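Local coordinates for leucine aminopeptidase 1 (Caenorhabditis elegans, PDB 2HC9) that releases N-terminal amino acids, preferably leucine, from peptides as a two-zinc M17 aminopeptidase and probably serves as a digestive enzyme, at the interface of chains A and B. Numbering follows the deposited sequence. Chains: chain A/B, Leucine aminopeptidase 1.

Contact 1: the interface of chains A and B. Residues chain A 256, 258, 263, 266, 269-270; chain B 261-262, 315-316.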
# COMPACT_ATOMS: atom_id res chain seq x y z
N TYR A 256 20.32 2.78 -17.78
CA TYR A 256 19.05 3.09 -17.13
C TYR A 256 18.44 1.82 -16.64
O TYR A 256 18.46 0.82 -17.34
CB TYR A 256 18.06 3.76 -18.11
CG TYR A 256 16.96 4.44 -17.36
CD1 TYR A 256 17.13 5.75 -16.88
CD2 TYR A 256 15.76 3.78 -17.08
CE1 TYR A 256 16.12 6.40 -16.17
CE2 TYR A 256 14.74 4.40 -16.39
CZ TYR A 256 14.92 5.69 -15.94
OH TYR A 256 13.90 6.26 -15.26
N THR A 258 14.81 0.56 -15.55
CA THR A 258 13.36 0.65 -15.31
C THR A 258 12.89 -0.41 -14.30
O THR A 258 11.74 -0.37 -13.86
CB THR A 258 12.55 0.37 -16.58
OG1 THR A 258 12.77 -0.99 -16.97
CG2 THR A 258 12.95 1.32 -17.75
N ILE A 263 8.64 -4.02 -12.76
CA ILE A 263 8.97 -2.61 -12.99
C ILE A 263 9.07 -1.83 -11.69
O ILE A 263 8.33 -2.10 -10.73
CB ILE A 263 7.88 -2.00 -13.92
CG1 ILE A 263 8.35 -0.70 -14.58
CG2 ILE A 263 6.52 -1.86 -13.20
CD1 ILE A 263 7.43 -0.32 -15.80
N LYS A 266 6.46 4.43 -9.47
CA LYS A 266 6.45 5.83 -9.94
C LYS A 266 7.52 6.67 -9.25
O LYS A 266 8.17 7.51 -9.88
CB LYS A 266 5.08 6.45 -9.67
CG LYS A 266 4.98 7.91 -10.17
CD LYS A 266 3.52 8.35 -10.23
CE LYS A 266 3.23 9.13 -11.50
NZ LYS A 266 1.87 9.79 -11.46
N MET A 269 11.53 4.95 -9.79
CA MET A 269 12.23 4.94 -11.08
C MET A 269 13.04 6.21 -11.39
O MET A 269 14.10 6.12 -12.03
CB MET A 269 11.28 4.61 -12.26
CG MET A 269 12.02 4.14 -13.50
SD MET A 269 10.94 3.90 -14.93
CE MET A 269 9.96 2.50 -14.38
N PRO A 270 12.56 7.40 -10.98
CA PRO A 270 13.45 8.55 -11.15
C PRO A 270 14.80 8.31 -10.43
O PRO A 270 14.85 7.60 -9.41
CB PRO A 270 12.70 9.70 -10.47
CG PRO A 270 11.21 9.30 -10.57
CD PRO A 270 11.25 7.78 -10.41
N LEU B 261 6.24 4.78 -18.85
CA LEU B 261 7.01 3.85 -18.02
C LEU B 261 6.75 4.00 -16.52
O LEU B 261 6.84 3.02 -15.78
CB LEU B 261 8.51 3.91 -18.34
CG LEU B 261 8.96 3.09 -19.55
CD1 LEU B 261 10.35 3.56 -19.98
CD2 LEU B 261 8.99 1.56 -19.26
N GLN B 262 6.39 5.21 -16.07
CA GLN B 262 5.80 5.36 -14.73
C GLN B 262 4.31 5.04 -14.83
O GLN B 262 3.44 5.92 -14.85
CB GLN B 262 6.07 6.75 -14.13
CG GLN B 262 7.54 6.89 -13.71
CD GLN B 262 7.95 8.33 -13.60
OE1 GLN B 262 8.04 9.03 -14.62
NE2 GLN B 262 8.21 8.79 -12.38
N LYS B 315 11.45 8.08 -20.18
CA LYS B 315 11.85 7.47 -18.91
C LYS B 315 12.07 8.64 -17.94
O LYS B 315 12.61 9.65 -18.35
CB LYS B 315 13.24 6.82 -19.04
CG LYS B 315 13.44 5.74 -20.05
CD LYS B 315 14.86 5.24 -20.06
CE LYS B 315 15.67 5.85 -21.19
NZ LYS B 315 15.68 4.98 -22.38
N PRO B 316 11.69 8.52 -16.67
CA PRO B 316 12.00 9.66 -15.78
C PRO B 316 13.51 9.84 -15.63
O PRO B 316 14.23 8.85 -15.44
CB PRO B 316 11.38 9.27 -14.44
CG PRO B 316 11.18 7.75 -14.53
CD PRO B 316 10.96 7.45 -15.97
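The active-site loop of the M17 catalytic domain, running on from strand 256-257, meets two loops of the neighbouring subunit here, with A:Tyr256, A:Met269 and A:Lys266 set against B:Lys315, B:Pro316 and B:Gln262. A:Tyr256 does double duty. One face of its ring takes the aliphatic stem of B:Lys315, whose CD methylene sits 3.4 Å above the plane, shifted toward the rim, the two side chains running antiparallel alongside each other. Its phenol OH, at the ring tip, donates to the carbonyl O of B:Pro316 at 2.6 Å, meeting a lone pair in the carbonyl plane. CG is anti to the backbone N (chi1 -163°), which points the ring toward the partner, its face along B:Lys315 and its OH at B:Pro316. Beside it, A:Met269 lies roughly perpendicular to the pyrrolidine of B:Pro316, its SD 3.7 Å from CD of the proline. The thioether chain then bends (chi3 -67°) and brings the CE methyl to 3.5 Å from the carbonyl O of B:Leu261. A:Pro270 CG packs against B:Pro316 CB from another side, at 3.9 Å. At the far end, the side-chain amide of B:Gln262 gives an N-H from NE2 to the backbone O of A:Lys266, 2.8 Å away. That oxygen lies in the plane of the glutamine amide and is met on a lone pair in its own carbonyl plane (C=O...donor angle 141°). The contact centre is about 5 Å from A:Lys264, a predicted catalytic residue, and this clasp is likely to steady the catalytic loop through the adjoining subunit.

Contact 2: the interface of chains A and B. Residues chain A 226-227, 308-310; chain B 310-311.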
# COMPACT_ATOMS: atom_id res chain seq x y z
N ALA A 226 16.36 -6.03 -24.15
CA ALA A 226 15.17 -5.20 -24.35
C ALA A 226 15.49 -3.70 -24.21
O ALA A 226 14.60 -2.87 -24.07
CB ALA A 226 14.06 -5.62 -23.37
N GLY A 227 16.77 -3.34 -24.28
CA GLY A 227 17.13 -1.89 -24.32
C GLY A 227 16.92 -1.31 -25.72
O GLY A 227 16.87 -2.06 -26.72
N ASN A 308 15.10 -2.58 -19.71
CA ASN A 308 13.85 -1.96 -20.13
C ASN A 308 12.78 -3.02 -20.40
O ASN A 308 12.97 -4.19 -20.10
CB ASN A 308 14.06 -1.00 -21.34
CG ASN A 308 13.14 0.24 -21.29
OD1 ASN A 308 11.92 0.12 -21.19
ND2 ASN A 308 13.73 1.44 -21.40
N VAL A 309 11.65 -2.58 -20.95
CA VAL A 309 10.43 -3.37 -20.91
C VAL A 309 9.93 -3.62 -22.35
O VAL A 309 9.63 -2.68 -23.09
CB VAL A 309 9.33 -2.61 -20.11
CG1 VAL A 309 8.00 -3.35 -20.19
CG2 VAL A 309 9.78 -2.45 -18.64
N SER A 310 9.87 -4.89 -22.74
CA SER A 310 9.23 -5.28 -24.01
C SER A 310 8.89 -6.76 -23.96
O SER A 310 9.30 -7.45 -23.01
CB SER A 310 10.16 -4.99 -25.20
OG SER A 310 11.12 -6.03 -25.36
N SER B 310 7.37 1.25 -24.14
CA SER B 310 8.33 0.44 -24.90
C SER B 310 9.74 0.90 -24.56
O SER B 310 9.90 1.92 -23.87
CB SER B 310 8.09 0.56 -26.41
OG SER B 310 8.68 1.75 -26.92
N PRO B 311 10.76 0.18 -25.05
CA PRO B 311 12.14 0.62 -24.78
C PRO B 311 12.51 2.00 -25.35
O PRO B 311 13.50 2.58 -24.92
CB PRO B 311 12.99 -0.46 -25.47
CG PRO B 311 12.08 -1.69 -25.49
CD PRO B 311 10.73 -1.10 -25.80
O HOH W 1 12.67 3.85 -22.53
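B:Pro311 of one M17 aminopeptidase subunit presses its ring against the next, meeting A:Asn308, A:Val309 and A:Ser310 of the loop after strand 297-307 and A:Ala226 of the loop after helix 218-224. The contact is mainly one of shape, and no polar atom of one chain bonds directly to the other. B:Pro311 buries 67 Å² here. In the apolar contacts its CG lies 3.8 Å from CB of A:Ser310, and the carboxamide carbon CG of A:Asn308 lies 3.7 Å from the B:Pro311 CA. Backbone carbonyls are further van der Waals neighbours of the ring: the O of A:Val309 is 3.3 Å from CD of B:Pro311, and the O of A:Ala226 borders the same ring. Polar links run within chain A and through water. A:Asn308 OD1 accepts the backbone N-H of A:Val309 at 2.7 Å, on a lone pair in the carbonyl plane; the bond is moderately bent (146° at H), and the donor meets the carbonyl at a C=O...donor angle of 102°. This bond probably limits rotation of the amide, whose ND2 is 2.9 Å from water 1. The water in turn lies 2.8 Å from the carbonyl O of B:Pro311 and bridges the two chains. An alanine in place of A:Asn308 would probably leave the A:Val309 N-H without this acceptor, break the water bridge and open a gap beside the CA of B:Pro311.

Contact 1 and contact 2 lie about 11 Å apart, centre to centre, along the same junction of chains A and B, and they share no residue. Part of contact 1 and all of the chain B side of contact 2 come from the stretch holding B:Ser310 to B:Pro316, so a shift of that segment would probably be felt at both. The pair exemplifies a general principle of oligomeric enzymes, a subunit interface that supports a neighbouring active-site loop. The centre of contact 2 is about 12 Å from A:Lys264, so the subunit junction of the six-subunit assembly may help hold that loop in place.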